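Local coordinates for protein branched-chain-amino-acid aminotransferase (Pseudomonas sp. UW4, PDB 6JIF) that probably transfers the amino group of branched-chain amino acids to 2-oxoglutarate, using pyridoxal-5'-phosphate as cofactor, at residues L43-W51 with A162-F170. Numbering follows the deposited sequence.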
# COMPACT_ATOMS: atom_id res chain seq x y z
N LEU B 43 3.04 12.78 -19.50
CA LEU B 43 3.96 12.86 -18.37
C LEU B 43 4.02 14.30 -17.87
O LEU B 43 4.29 15.22 -18.65
CB LEU B 43 5.35 12.37 -18.77
CG LEU B 43 6.45 12.33 -17.69
CD1 LEU B 43 6.18 11.29 -16.61
CD2 LEU B 43 7.74 12.04 -18.41
N SER B 44 3.77 14.50 -16.57
CA SER B 44 3.77 15.84 -16.01
C SER B 44 4.39 15.80 -14.61
O SER B 44 4.08 14.91 -13.82
CB SER B 44 2.33 16.39 -15.99
OG SER B 44 2.26 17.63 -15.26
N TYR B 45 5.26 16.75 -14.28
CA TYR B 45 5.93 16.77 -12.97
C TYR B 45 5.34 17.84 -12.06
O TYR B 45 5.04 18.95 -12.49
CB TYR B 45 7.43 17.05 -13.12
CG TYR B 45 8.20 15.93 -13.80
CD1 TYR B 45 8.34 15.90 -15.18
CD2 TYR B 45 8.81 14.95 -13.05
CE1 TYR B 45 9.05 14.88 -15.80
CE2 TYR B 45 9.53 13.93 -13.65
CZ TYR B 45 9.64 13.89 -15.02
OH TYR B 45 10.37 12.86 -15.62
N PHE B 46 5.19 17.52 -10.77
CA PHE B 46 4.85 18.54 -9.79
C PHE B 46 6.11 18.87 -9.02
O PHE B 46 6.72 17.99 -8.39
CB PHE B 46 3.72 18.06 -8.89
CG PHE B 46 3.20 19.11 -7.92
CD1 PHE B 46 3.84 19.33 -6.67
CD2 PHE B 46 2.03 19.79 -8.19
CE1 PHE B 46 3.36 20.27 -5.76
CE2 PHE B 46 1.54 20.73 -7.27
CZ PHE B 46 2.21 20.96 -6.05
N ARG B 47 6.52 20.15 -9.10
CA ARG B 47 7.69 20.69 -8.43
C ARG B 47 7.39 22.11 -8.00
O ARG B 47 6.70 22.85 -8.71
CB ARG B 47 8.94 20.74 -9.32
CG ARG B 47 9.42 19.41 -9.85
CD ARG B 47 10.63 19.63 -10.74
NE ARG B 47 11.27 18.37 -11.07
CZ ARG B 47 11.40 17.89 -12.31
NH1 ARG B 47 10.93 18.60 -13.34
NH2 ARG B 47 12.00 16.72 -12.50
N ASN B 48 7.93 22.50 -6.84
CA ASN B 48 7.84 23.89 -6.39
C ASN B 48 6.40 24.39 -6.39
O ASN B 48 6.11 25.50 -6.85
CB ASN B 48 8.73 24.78 -7.26
CG ASN B 48 10.16 24.26 -7.36
OD1 ASN B 48 10.86 24.11 -6.35
ND2 ASN B 48 10.60 23.96 -8.58
N GLY B 49 5.48 23.54 -5.94
CA GLY B 49 4.10 23.93 -5.76
C GLY B 49 3.23 23.93 -7.00
O GLY B 49 2.11 24.45 -6.94
N GLU B 50 3.70 23.39 -8.13
CA GLU B 50 2.91 23.48 -9.34
C GLU B 50 3.17 22.31 -10.26
O GLU B 50 4.29 21.77 -10.29
CB GLU B 50 3.22 24.73 -10.14
CG GLU B 50 2.74 26.00 -9.54
CD GLU B 50 3.35 27.17 -10.27
OE1 GLU B 50 2.83 27.50 -11.37
OE2 GLU B 50 4.36 27.72 -9.76
N TRP B 51 2.13 21.96 -11.03
CA TRP B 51 2.28 21.04 -12.15
C TRP B 51 2.88 21.78 -13.34
O TRP B 51 2.58 22.96 -13.59
CB TRP B 51 0.93 20.42 -12.58
CG TRP B 51 0.34 19.45 -11.58
CD1 TRP B 51 -0.73 19.67 -10.78
CD2 TRP B 51 0.80 18.14 -11.28
NE1 TRP B 51 -0.99 18.59 -10.00
CE2 TRP B 51 -0.08 17.62 -10.29
CE3 TRP B 51 1.82 17.34 -11.75
CZ2 TRP B 51 0.08 16.36 -9.73
CZ3 TRP B 51 1.97 16.07 -11.21
CH2 TRP B 51 1.09 15.59 -10.22
N ALA B 162 6.05 13.26 -0.48
CA ALA B 162 7.26 13.40 -1.29
C ALA B 162 7.55 14.86 -1.64
O ALA B 162 6.64 15.69 -1.62
CB ALA B 162 7.14 12.56 -2.55
N PRO B 163 8.81 15.20 -1.98
CA PRO B 163 9.08 16.56 -2.46
C PRO B 163 8.68 16.80 -3.91
O PRO B 163 8.58 17.98 -4.29
CB PRO B 163 10.61 16.67 -2.33
CG PRO B 163 11.07 15.26 -2.68
CD PRO B 163 10.04 14.41 -1.94
N GLU B 164 8.54 15.76 -4.74
CA GLU B 164 8.12 15.92 -6.14
C GLU B 164 7.11 14.83 -6.47
O GLU B 164 7.04 13.81 -5.78
CB GLU B 164 9.29 15.78 -7.15
CG GLU B 164 10.43 16.73 -7.01
CD GLU B 164 11.67 16.26 -7.78
OE1 GLU B 164 11.53 15.50 -8.77
OE2 GLU B 164 12.79 16.64 -7.38
N PHE B 165 6.32 15.05 -7.53
CA PHE B 165 5.36 14.02 -7.93
C PHE B 165 5.32 13.91 -9.46
O PHE B 165 5.66 14.84 -10.17
CB PHE B 165 3.93 14.29 -7.37
CG PHE B 165 3.88 14.43 -5.88
CD1 PHE B 165 4.16 15.65 -5.29
CD2 PHE B 165 3.50 13.35 -5.09
CE1 PHE B 165 4.15 15.78 -3.90
CE2 PHE B 165 3.48 13.47 -3.70
CZ PHE B 165 3.78 14.68 -3.13
N ILE B 166 4.91 12.75 -9.95
CA ILE B 166 4.67 12.52 -11.37
C ILE B 166 3.20 12.19 -11.57
O ILE B 166 2.64 11.35 -10.85
CB ILE B 166 5.57 11.39 -11.92
CG1 ILE B 166 6.97 11.93 -12.14
CG2 ILE B 166 4.99 10.78 -13.24
CD1 ILE B 166 7.99 10.86 -12.47
N PHE B 167 2.57 12.83 -12.56
CA PHE B 167 1.23 12.47 -13.05
C PHE B 167 1.43 11.95 -14.47
O PHE B 167 2.04 12.62 -15.29
CB PHE B 167 0.30 13.69 -13.01
CG PHE B 167 -1.00 13.45 -13.72
CD1 PHE B 167 -1.70 12.27 -13.51
CD2 PHE B 167 -1.49 14.38 -14.62
CE1 PHE B 167 -2.91 12.01 -14.18
CE2 PHE B 167 -2.70 14.16 -15.31
CZ PHE B 167 -3.42 13.01 -15.09
N SER B 168 1.05 10.71 -14.73
CA SER B 168 1.28 10.17 -16.05
C SER B 168 0.04 9.39 -16.49
O SER B 168 -0.78 8.95 -15.68
CB SER B 168 2.57 9.32 -16.05
OG SER B 168 2.86 8.67 -17.27
N ILE B 169 -0.13 9.24 -17.79
CA ILE B 169 -1.24 8.45 -18.31
C ILE B 169 -0.69 7.64 -19.49
O ILE B 169 -0.24 8.23 -20.48
CB ILE B 169 -2.46 9.28 -18.79
CG1 ILE B 169 -2.82 10.38 -17.77
CG2 ILE B 169 -3.67 8.37 -19.21
CD1 ILE B 169 -3.80 11.38 -18.30
N PHE B 170 -0.79 6.31 -19.40
CA PHE B 170 -0.53 5.53 -20.61
C PHE B 170 -1.82 4.82 -21.01
O PHE B 170 -2.81 4.82 -20.28
CB PHE B 170 0.65 4.54 -20.42
CG PHE B 170 0.45 3.48 -19.38
CD1 PHE B 170 -0.17 2.27 -19.71
CD2 PHE B 170 0.99 3.64 -18.09
CE1 PHE B 170 -0.34 1.26 -18.77
CE2 PHE B 170 0.80 2.60 -17.16
CZ PHE B 170 0.13 1.42 -17.50
O HOH W 1 9.42 20.59 -5.11
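Phe46 and Phe165 lie opposite each other as a hydrogen-bonded pair in the chain's seven-stranded antiparallel sheet, where strand 41-47 sits between strand 164-174 and strand 50-57, its partner in a beta hairpin turning at Arg47-Glu50 (type I'). The contact thus attaches the hairpin, whose second arm is an outermost strand, to the rest of the sheet. The strand axes come within 4.6 Å at 158°, and four backbone bonds fix the register. Phe46 N meets Phe165 O at 2.8 Å, and the return bond from Phe165 N reaches a lone pair of Phe46 O in the carbonyl plane. Ser44 and Phe167 form the second hydrogen-bonded pair, through two bonds of 2.9 Å.

On the sheet face of Phe46, Phe165 and Phe167, the first two rings point the same way, Phe46 CD1 lying 3.9 Å from Phe165 CD1 at the edge of the Phe165 ring. The Trp51 indole reaches back beside Phe46, whose CD2 lies above one indole face, offset toward the rim; CZ3 presses on Phe167 CB at 3.4 Å, the two side chains crossing at about a right angle. NE1 is tied to Gln114 O. An alanine in place of Trp51 would probably open a gap beside Phe167 CB and leave Gln114 O without this donor.

The other face carries Leu43, Tyr45 and Ile166. With CG1 beside its backbone N (chi1 -78°), Ile166 lays CG1 alongside Tyr45 CE2 at 3.6 Å, while its CG2 branch meets Leu43 CD1. Arg47 NH2 lies over one face of the Tyr45 ring, and the guanidinium, turned 69° from the Glu164 carboxylate, makes a long salt bridge, NE to Glu164 OE1, of 3.7 Å.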